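L-lysine 6-oxidase (Marinomonas mediterranea, PDB 3WEU) oxidises the epsilon-amino group of L-lysine with a cysteine tryptophylquinone cofactor, releasing ammonia and hydrogen peroxide, the latter giving the secreted enzyme its antibacterial activity. Local coordinates at residues Leu3-Leu14 / Thr239-Asp250; Asn82-Lys92 / Ile136-Gly146. One frame throughout, in Å; residues are numbered along the deposited sequence. Where two conformers were deposited one is given.

Contact 1 (Leu3-Leu14 / Thr239-Asp250); sequences LSVHPSIGVARL and TSTAWMVVGSPD
Arg13, in one of its two conformers, reaches over the end of strand 239-247 and binds the carbonyl of Ser248. Arg13 NE lies 2.7 Å from Ser248 O, which sits at the edge of the guanidinium, in its plane. NH2 adds a weak bond to the same oxygen. The side chain is bent at chi3 (101°), which turns NE back toward the neighbouring backbone. Asp250 CB lies over one face of the guanidinium, 3.6 Å from Arg13 NE. Beside this grip, Leu14 CD2 packs on Val246 CG1 at 3.7 Å, the two side chains crossing at about a right angle. The Met244 side chain bends at chi2 (74°) and carries SD past Gly10. Met244 CE presses on Ala12 CB at a tight 3.3 Å. Ile9 CG2 and Val245 CG2 lie side by side on the other face. The backbones form a parallel strand pair in the mixed sheet of the N-terminal domain, bonded from Ser8-Trp243 to Leu14-Gly247. Strand 58-66 flanks 4-13 on its other side. The pairing opens before Ser8, where a cis peptide precedes Pro7. There a water joins Val5 N to Thr241 O, 2.9 Å from Val5 N, and also meets Ser240 OG. The buried positive charge of Arg13 is balanced by a salt bridge to Glu452, in the C-terminal family domain, with Ser248 O as a second, neutral acceptor.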
loop_
_atom_site.group_PDB
_atom_site.type_symbol
_atom_site.label_atom_id
_atom_site.label_comp_id
_atom_site.label_asym_id
_atom_site.label_seq_id
_atom_site.Cartn_x
_atom_site.Cartn_y
_atom_site.Cartn_z
ATOM N N LEU A 3 26.814 34.685 36.792
ATOM C CA LEU A 3 27.555 33.530 36.205
ATOM C C LEU A 3 27.213 33.435 34.714
ATOM O O LEU A 3 26.198 33.944 34.338
ATOM C CB LEU A 3 27.034 32.308 36.824
ATOM C CG LEU A 3 27.150 32.174 38.313
ATOM C CD1 LEU A 3 26.416 30.908 38.700
ATOM C CD2 LEU A 3 28.606 32.118 38.696
ATOM N N SER A 4 27.979 32.729 33.878
ATOM C CA SER A 4 27.474 32.447 32.535
ATOM C C SER A 4 27.769 30.987 32.288
ATOM O O SER A 4 28.711 30.431 32.823
ATOM C CB SER A 4 28.124 33.405 31.532
ATOM O OG SER A 4 29.445 33.038 31.513
ATOM N N VAL A 5 26.884 30.347 31.559
ATOM C CA VAL A 5 27.050 28.959 31.151
ATOM C C VAL A 5 27.390 28.942 29.655
ATOM O O VAL A 5 26.845 29.724 28.861
ATOM C CB VAL A 5 25.758 28.211 31.405
ATOM C CG1 VAL A 5 25.740 26.802 30.799
ATOM C CG2 VAL A 5 25.436 28.197 32.899
ATOM N N HIS A 6 28.358 28.130 29.311
ATOM C CA HIS A 6 28.704 27.924 27.908
ATOM C C HIS A 6 28.821 26.432 27.594
ATOM O O HIS A 6 29.329 25.645 28.426
ATOM C CB HIS A 6 29.974 28.632 27.544
ATOM C CG HIS A 6 29.899 30.108 27.719
ATOM N ND1 HIS A 6 29.202 30.919 26.851
ATOM C CD2 HIS A 6 30.441 30.933 28.662
ATOM C CE1 HIS A 6 29.267 32.172 27.284
ATOM N NE2 HIS A 6 30.032 32.204 28.367
ATOM N N PRO A 7 28.444 26.039 26.381
ATOM C CA PRO A 7 27.897 26.926 25.320
ATOM C C PRO A 7 26.461 27.444 25.664
ATOM O O PRO A 7 25.726 26.838 26.421
ATOM C CB PRO A 7 27.755 25.970 24.119
ATOM C CG PRO A 7 27.518 24.630 24.736
ATOM C CD PRO A 7 28.474 24.625 25.952
ATOM N N SER A 8 26.079 28.561 25.076
ATOM C CA SER A 8 24.690 29.063 25.210
ATOM C C SER A 8 23.643 28.125 24.592
ATOM O O SER A 8 22.481 28.021 25.099
ATOM C CB SER A 8 24.629 30.477 24.614
ATOM O OG SER A 8 24.773 30.419 23.223
ATOM N N ILE A 9 23.995 27.432 23.511
ATOM C CA ILE A 9 23.134 26.472 22.924
ATOM C C ILE A 9 23.959 25.204 22.706
ATOM O O ILE A 9 24.760 25.149 21.811
ATOM C CB ILE A 9 22.499 26.949 21.596
ATOM C CG1 ILE A 9 21.648 28.220 21.791
ATOM C CG2 ILE A 9 21.602 25.852 21.060
ATOM C CD1 ILE A 9 21.168 28.918 20.494
ATOM N N GLY A 10 23.747 24.187 23.531
ATOM C CA GLY A 10 24.504 22.948 23.386
ATOM C C GLY A 10 23.965 22.075 22.265
ATOM O O GLY A 10 22.807 22.188 21.872
ATOM N N VAL A 11 24.819 21.188 21.764
ATOM C CA VAL A 11 24.441 20.306 20.714
ATOM C C VAL A 11 24.899 18.918 20.992
ATOM O O VAL A 11 26.075 18.712 21.155
ATOM C CB VAL A 11 25.035 20.801 19.368
ATOM C CG1 VAL A 11 24.778 19.777 18.248
ATOM C CG2 VAL A 11 24.452 22.177 19.035
ATOM N N ALA A 12 23.975 17.975 21.033
ATOM C CA ALA A 12 24.280 16.571 21.167
ATOM C C ALA A 12 23.740 15.883 19.926
ATOM O O ALA A 12 22.863 16.437 19.208
ATOM C CB ALA A 12 23.599 15.990 22.399
ATOM N N ARG A 13 24.198 14.657 19.692
ATOM C CA ARG A 13 23.718 13.927 18.553
ATOM C C ARG A 13 23.358 12.510 18.892
ATOM O O ARG A 13 24.037 11.833 19.671
ATOM C CB ARG A 13 24.714 14.005 17.407
ATOM C CG ARG A 13 25.060 15.446 17.100
ATOM C CD ARG A 13 25.841 15.656 15.821
ATOM N NE ARG A 13 24.856 16.103 14.874
ATOM C CZ ARG A 13 24.612 17.363 14.543
ATOM N NH1 ARG A 13 25.335 18.363 15.011
ATOM N NH2 ARG A 13 23.628 17.590 13.705
ATOM N N LEU A 14 22.282 12.071 18.280
ATOM C CA LEU A 14 21.740 10.756 18.500
ATOM C C LEU A 14 22.746 9.654 18.214
ATOM O O LEU A 14 23.583 9.771 17.304
ATOM C CB LEU A 14 20.560 10.530 17.519
ATOM C CG LEU A 14 19.366 11.427 17.611
ATOM C CD1 LEU A 14 18.386 11.004 16.535
ATOM C CD2 LEU A 14 18.751 11.352 19.033
ATOM N N THR A 239 22.424 31.503 39.873
ATOM C CA THR A 239 21.829 30.650 38.879
ATOM C C THR A 239 22.081 31.264 37.497
ATOM O O THR A 239 22.082 32.492 37.344
ATOM C CB THR A 239 20.329 30.527 39.134
ATOM O OG1 THR A 239 20.127 29.862 40.389
ATOM C CG2 THR A 239 19.651 29.731 38.030
ATOM N N SER A 240 22.311 30.419 36.501
ATOM C CA SER A 240 22.458 30.936 35.132
ATOM C C SER A 240 21.935 29.843 34.197
ATOM O O SER A 240 21.711 28.691 34.630
ATOM C CB SER A 240 23.909 31.338 34.917
ATOM O OG SER A 240 24.176 31.612 33.562
ATOM N N THR A 241 21.635 30.194 32.947
ATOM C CA THR A 241 20.848 29.297 32.087
ATOM C C THR A 241 21.441 29.250 30.653
ATOM O O THR A 241 22.220 30.166 30.253
ATOM C CB THR A 241 19.396 29.733 31.952
ATOM O OG1 THR A 241 19.410 31.088 31.534
ATOM C CG2 THR A 241 18.623 29.575 33.273
ATOM N N ALA A 242 21.024 28.214 29.921
ATOM C CA ALA A 242 21.386 27.986 28.542
ATOM C C ALA A 242 20.316 27.120 27.963
ATOM O O ALA A 242 19.257 26.907 28.598
ATOM C CB ALA A 242 22.777 27.296 28.471
ATOM N N TRP A 243 20.538 26.659 26.736
ATOM C CA TRP A 243 19.641 25.791 26.035
ATOM C C TRP A 243 20.429 24.613 25.514
ATOM O O TRP A 243 21.683 24.640 25.446
ATOM C CB TRP A 243 18.931 26.538 24.899
ATOM C CG TRP A 243 17.591 26.017 24.602
ATOM C CD1 TRP A 243 17.259 25.160 23.629
ATOM C CD2 TRP A 243 16.371 26.298 25.313
ATOM N NE1 TRP A 243 15.932 24.847 23.681
ATOM C CE2 TRP A 243 15.355 25.566 24.696
ATOM C CE3 TRP A 243 16.046 27.109 26.385
ATOM C CZ2 TRP A 243 14.013 25.632 25.109
ATOM C CZ3 TRP A 243 14.719 27.140 26.835
ATOM C CH2 TRP A 243 13.731 26.433 26.189
ATOM N N MET A 244 19.699 23.587 25.130
ATOM C CA MET A 244 20.271 22.370 24.642
ATOM C C MET A 244 19.456 21.838 23.467
ATOM O O MET A 244 18.227 21.737 23.555
ATOM C CB MET A 244 20.296 21.333 25.787
ATOM C CG MET A 244 20.769 19.969 25.368
ATOM S SD MET A 244 22.525 20.032 25.114
ATOM C CE MET A 244 22.720 18.591 24.154
ATOM N N VAL A 245 20.141 21.392 22.413
ATOM C CA VAL A 245 19.464 20.815 21.273
ATOM C C VAL A 245 20.087 19.485 20.903
ATOM O O VAL A 245 21.297 19.353 20.849
ATOM C CB VAL A 245 19.568 21.782 20.082
ATOM C CG1 VAL A 245 18.869 21.200 18.864
ATOM C CG2 VAL A 245 18.938 23.113 20.481
ATOM N N VAL A 246 19.255 18.519 20.587
ATOM C CA VAL A 246 19.698 17.226 20.107
ATOM C C VAL A 246 19.408 17.125 18.572
ATOM O O VAL A 246 18.295 17.452 18.114
ATOM C CB VAL A 246 19.033 16.067 20.804
ATOM C CG1 VAL A 246 19.617 14.761 20.274
ATOM C CG2 VAL A 246 19.259 16.149 22.285
ATOM N N GLY A 247 20.454 16.803 17.817
ATOM C CA GLY A 247 20.326 16.531 16.407
ATOM C C GLY A 247 20.594 15.107 16.040
ATOM O O GLY A 247 21.193 14.308 16.818
ATOM N N SER A 248 20.296 14.811 14.808
ATOM C CA SER A 248 20.632 13.513 14.230
ATOM C C SER A 248 22.149 13.505 13.946
ATOM O O SER A 248 22.825 14.526 14.137
ATOM C CB SER A 248 19.800 13.272 12.980
ATOM O OG SER A 248 20.011 14.268 11.993
ATOM N N PRO A 249 22.740 12.343 13.636
ATOM C CA PRO A 249 24.196 12.351 13.563
ATOM C C PRO A 249 24.800 13.322 12.532
ATOM O O PRO A 249 24.167 13.613 11.506
ATOM C CB PRO A 249 24.539 10.933 13.218
ATOM C CG PRO A 249 23.365 10.107 13.726
ATOM C CD PRO A 249 22.195 11.016 13.400
ATOM N N ASP A 250 25.993 13.820 12.853
ATOM C CA ASP A 250 26.786 14.608 11.900
ATOM C C ASP A 250 27.643 13.606 11.146
ATOM O O ASP A 250 28.731 13.134 11.677
ATOM C CB ASP A 250 27.637 15.650 12.615
ATOM C CG ASP A 250 28.390 16.581 11.664
ATOM O OD1 ASP A 250 28.430 16.305 10.426
ATOM O OD2 ASP A 250 28.937 17.586 12.176
HETATM O O HOH W 1 24.234 34.450 37.724
HETATM O O HOH W 2 24.418 31.744 30.973
#

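Contact 2 (Asn82-Lys92 / Ile136-Gly146); sequences NIEWTVHLANK and IIDLGPRSVSG
Strands 82-91 and 142-145 run antiparallel, with axes 157° apart, and the pairing resumes at Asn91 and Ile137 beyond an interruption at Leu139-Pro141. Trp85 with Val144 and Val87 with Arg142 are hydrogen-bonded pairs. Between them, Thr86 and Ser143 form a non-hydrogen-bonded pair whose hydroxyls are hydrogen-bonded, Thr86 OG1 to Ser143 OG at 2.7 Å. His88 bridges the interruption. Its CG is anti to the backbone N (chi1 -171°), and the ring extends toward Asp138. His88 NE2 donates to Asp138 OD1 at 2.8 Å, almost straight and in the ring plane. It arrives on the syn side of OD1 but tilted out of the carboxylate plane, which is turned 33° from the ring. Gly140 N reaches the same oxygen from the opposite face of the carboxylate, 3.0 Å from Asp138 OD1, and closes an Asx turn. Pro141 covers one ring face in a CH-pi contact, with CD 4.0 Å from the His88 centroid. The imidazole is therefore held at its edge and on a face. Arg142 folds back within its own segment. Arg142 NH1 and NH2 both bond Leu139 O, NH1 at 2.7 Å, and NH1 also bonds Pro141 O. Two waters lie between Gly140 O and the backbone of 82-92, one accepting from Leu89 N, the other from Leu139 N. Tyr162 binds the second carboxylate oxygen of Asp138. Strand 223-232 pairs with the other edge of strand 80-91, while strands 181-187 and 193-196 pack on the face bearing Trp85, Val87 and Val144.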
loop_
_atom_site.group_PDB
_atom_site.type_symbol
_atom_site.label_atom_id
_atom_site.label_comp_id
_atom_site.label_asym_id
_atom_site.label_seq_id
_atom_site.Cartn_x
_atom_site.Cartn_y
_atom_site.Cartn_z
ATOM N N ASN A 82 28.528 23.253 45.743
ATOM C CA ASN A 82 27.860 22.339 44.800
ATOM C C ASN A 82 27.559 23.069 43.530
ATOM O O ASN A 82 27.521 24.269 43.539
ATOM C CB ASN A 82 26.538 21.813 45.339
ATOM C CG ASN A 82 26.143 20.481 44.683
ATOM O OD1 ASN A 82 26.904 19.831 43.943
ATOM N ND2 ASN A 82 24.941 20.082 44.957
ATOM N N ILE A 83 27.288 22.300 42.484
ATOM C CA ILE A 83 26.891 22.820 41.192
ATOM C C ILE A 83 25.857 21.810 40.727
ATOM O O ILE A 83 26.177 20.678 40.533
ATOM C CB ILE A 83 28.082 22.894 40.203
ATOM C CG1 ILE A 83 29.138 23.887 40.721
ATOM C CG2 ILE A 83 27.546 23.258 38.827
ATOM C CD1 ILE A 83 30.453 23.961 39.880
ATOM N N GLU A 84 24.631 22.271 40.530
ATOM C CA GLU A 84 23.540 21.396 40.184
ATOM C C GLU A 84 22.985 21.866 38.873
ATOM O O GLU A 84 22.620 23.024 38.725
ATOM C CB GLU A 84 22.443 21.424 41.209
ATOM C CG GLU A 84 21.457 20.309 40.953
ATOM C CD GLU A 84 20.475 20.130 42.113
ATOM O OE1 GLU A 84 20.171 21.119 42.818
ATOM O OE2 GLU A 84 20.048 18.987 42.298
ATOM N N TRP A 85 22.910 20.939 37.948
ATOM C CA TRP A 85 22.442 21.251 36.630
ATOM C C TRP A 85 21.097 20.601 36.506
ATOM O O TRP A 85 20.957 19.447 36.858
ATOM C CB TRP A 85 23.412 20.592 35.616
ATOM C CG TRP A 85 24.843 20.976 35.712
ATOM C CD1 TRP A 85 25.840 20.342 36.398
ATOM C CD2 TRP A 85 25.449 22.043 35.024
ATOM N NE1 TRP A 85 27.039 20.972 36.193
ATOM C CE2 TRP A 85 26.832 22.012 35.322
ATOM C CE3 TRP A 85 24.962 23.007 34.132
ATOM C CZ2 TRP A 85 27.725 22.939 34.810
ATOM C CZ3 TRP A 85 25.842 23.893 33.616
ATOM C CH2 TRP A 85 27.220 23.865 33.948
ATOM N N THR A 86 20.111 21.320 35.965
ATOM C CA THR A 86 18.816 20.802 35.733
ATOM C C THR A 86 18.504 21.015 34.278
ATOM O O THR A 86 18.533 22.132 33.768
ATOM C CB THR A 86 17.785 21.511 36.641
ATOM O OG1 THR A 86 18.114 21.181 37.996
ATOM C CG2 THR A 86 16.467 21.048 36.364
ATOM N N VAL A 87 18.274 19.920 33.586
ATOM C CA VAL A 87 18.005 19.987 32.157
ATOM C C VAL A 87 16.650 19.449 31.854
ATOM O O VAL A 87 16.277 18.285 32.254
ATOM C CB VAL A 87 19.058 19.173 31.375
ATOM C CG1 VAL A 87 18.735 19.238 29.884
ATOM C CG2 VAL A 87 20.445 19.678 31.691
ATOM N N HIS A 88 15.870 20.261 31.155
ATOM C CA HIS A 88 14.561 19.838 30.777
ATOM C C HIS A 88 14.386 19.753 29.243
ATOM O O HIS A 88 14.183 20.754 28.583
ATOM C CB HIS A 88 13.483 20.765 31.407
ATOM C CG HIS A 88 12.067 20.268 31.246
ATOM N ND1 HIS A 88 10.973 20.939 31.790
ATOM C CD2 HIS A 88 11.557 19.207 30.588
ATOM C CE1 HIS A 88 9.867 20.291 31.483
ATOM N NE2 HIS A 88 10.191 19.210 30.799
ATOM N N LEU A 89 14.461 18.549 28.707
ATOM C CA LEU A 89 14.359 18.309 27.275
ATOM C C LEU A 89 12.948 17.818 26.976
ATOM O O LEU A 89 12.344 17.133 27.815
ATOM C CB LEU A 89 15.342 17.198 26.883
ATOM C CG LEU A 89 16.831 17.429 27.163
ATOM C CD1 LEU A 89 17.683 16.288 26.550
ATOM C CD2 LEU A 89 17.316 18.782 26.717
ATOM N N ALA A 90 12.416 18.136 25.808
ATOM C CA ALA A 90 11.122 17.619 25.343
ATOM C C ALA A 90 11.070 17.572 23.825
ATOM O O ALA A 90 11.909 18.177 23.128
ATOM C CB ALA A 90 9.946 18.479 25.854
ATOM N N ASN A 91 10.151 16.762 23.307
ATOM C CA ASN A 91 9.927 16.717 21.886
ATOM C C ASN A 91 8.509 17.061 21.671
ATOM O O ASN A 91 7.596 16.254 22.021
ATOM C CB ASN A 91 10.230 15.307 21.390
ATOM C CG ASN A 91 9.962 15.104 19.922
ATOM O OD1 ASN A 91 8.929 15.484 19.373
ATOM N ND2 ASN A 91 10.845 14.386 19.306
ATOM N N LYS A 92 8.287 18.196 21.027
ATOM C CA LYS A 92 6.911 18.647 20.749
ATOM C C LYS A 92 6.464 18.383 19.349
ATOM O O LYS A 92 5.394 18.900 18.939
ATOM C CB LYS A 92 6.861 20.150 20.979
ATOM C CG LYS A 92 6.651 20.600 22.389
ATOM C CD LYS A 92 6.530 22.071 22.420
ATOM C CE LYS A 92 6.136 22.695 23.746
ATOM N NZ LYS A 92 5.915 24.158 23.584
ATOM N N ILE A 136 3.144 15.309 23.141
ATOM C CA ILE A 136 4.454 15.786 23.430
ATOM C C ILE A 136 5.167 14.654 24.142
ATOM O O ILE A 136 4.568 13.924 24.955
ATOM C CB ILE A 136 4.426 16.984 24.396
ATOM C CG1 ILE A 136 3.605 18.110 23.787
ATOM C CG2 ILE A 136 5.816 17.504 24.783
ATOM C CD1 ILE A 136 3.490 19.322 24.628
ATOM N N ILE A 137 6.463 14.495 23.856
ATOM C CA ILE A 137 7.279 13.626 24.664
ATOM C C ILE A 137 7.966 14.502 25.667
ATOM O O ILE A 137 8.855 15.310 25.318
ATOM C CB ILE A 137 8.332 12.822 23.888
ATOM C CG1 ILE A 137 7.713 12.014 22.765
ATOM C CG2 ILE A 137 9.064 11.848 24.838
ATOM C CD1 ILE A 137 8.707 11.155 21.976
ATOM N N ASP A 138 7.553 14.355 26.940
ATOM C CA ASP A 138 7.993 15.155 28.022
ATOM C C ASP A 138 8.037 14.305 29.320
ATOM O O ASP A 138 6.989 13.862 29.862
ATOM C CB ASP A 138 7.034 16.322 28.195
ATOM C CG ASP A 138 7.379 17.216 29.370
ATOM O OD1 ASP A 138 8.483 17.112 29.958
ATOM O OD2 ASP A 138 6.550 18.110 29.696
ATOM N N LEU A 139 9.244 14.068 29.800
ATOM C CA LEU A 139 9.485 13.167 30.917
ATOM C C LEU A 139 9.913 13.970 32.088
ATOM O O LEU A 139 10.327 13.428 33.097
ATOM C CB LEU A 139 10.539 12.155 30.540
ATOM C CG LEU A 139 10.261 11.323 29.291
ATOM C CD1 LEU A 139 11.361 10.281 29.115
ATOM C CD2 LEU A 139 8.892 10.633 29.269
ATOM N N GLY A 140 9.764 15.290 31.974
ATOM C CA GLY A 140 10.188 16.205 33.025
ATOM C C GLY A 140 11.681 16.443 32.995
ATOM O O GLY A 140 12.374 15.773 32.207
ATOM N N PRO A 141 12.155 17.357 33.850
ATOM C CA PRO A 141 13.477 17.763 34.120
ATOM C C PRO A 141 14.162 16.656 34.884
ATOM O O PRO A 141 13.487 15.764 35.446
ATOM C CB PRO A 141 13.319 19.040 34.931
ATOM C CG PRO A 141 12.034 18.879 35.662
ATOM C CD PRO A 141 11.189 18.131 34.679
ATOM N N ARG A 142 15.459 16.559 34.649
ATOM C CA ARG A 142 16.313 15.740 35.492
ATOM C C ARG A 142 17.385 16.667 35.971
ATOM O O ARG A 142 17.702 17.658 35.289
ATOM C CB ARG A 142 16.963 14.575 34.722
ATOM C CG ARG A 142 16.077 13.476 34.185
ATOM C CD ARG A 142 15.295 12.723 35.259
ATOM N NE ARG A 142 14.339 11.817 34.691
ATOM C CZ ARG A 142 13.137 12.156 34.229
ATOM N NH1 ARG A 142 12.755 13.404 34.212
ATOM N NH2 ARG A 142 12.355 11.249 33.703
ATOM N N SER A 143 17.989 16.333 37.115
ATOM C CA SER A 143 19.095 17.072 37.736
ATOM C C SER A 143 20.284 16.157 38.000
ATOM O O SER A 143 20.141 14.942 38.262
ATOM C CB SER A 143 18.620 17.637 39.071
ATOM O OG SER A 143 17.679 18.664 38.771
ATOM N N VAL A 144 21.459 16.716 37.879
ATOM C CA VAL A 144 22.662 16.010 38.187
ATOM C C VAL A 144 23.584 16.969 38.911
ATOM O O VAL A 144 23.586 18.156 38.660
ATOM C CB VAL A 144 23.179 15.444 36.839
ATOM C CG1 VAL A 144 23.872 16.510 35.990
ATOM C CG2 VAL A 144 24.021 14.288 37.034
ATOM N N SER A 145 24.392 16.437 39.824
ATOM C CA SER A 145 25.427 17.179 40.501
ATOM C C SER A 145 26.454 16.263 41.093
ATOM O O SER A 145 26.228 15.060 41.294
ATOM C CB SER A 145 24.857 17.990 41.619
ATOM O OG SER A 145 24.224 17.135 42.577
ATOM N N GLY A 146 27.597 16.818 41.364
ATOM C CA GLY A 146 28.657 16.028 41.996
ATOM C C GLY A 146 29.616 15.393 40.990
ATOM O O GLY A 146 29.627 15.682 39.763
HETATM O O HOH W 3 28.308 19.182 39.724
HETATM O O HOH W 4 21.737 16.848 41.587
HETATM O O HOH W 5 14.846 16.362 30.739
HETATM O O HOH W 6 11.904 15.065 29.657
#

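Overall arrangement
The chain enters contact 1 almost at its N terminus, in strand 4-13. It then passes through strand 58-66, the antiparallel neighbour of strand 4-13, and reaches strand 80-91. After a connection containing helix 129-134, strand 137-145 returns and closes the shorter loop at contact 2. The longer loop closes only at strand 237-247, so contact 2 is nested inside contact 1. Strand 223-232 lies between the two pairs, bonded to strands 80-91 and 237-247, and all belong to one mixed sheet of the N-terminal region. The contact centres are about 12 Å apart. The two contacts touch through packing of Met244 on Leu89 and of Val5 on Trp85.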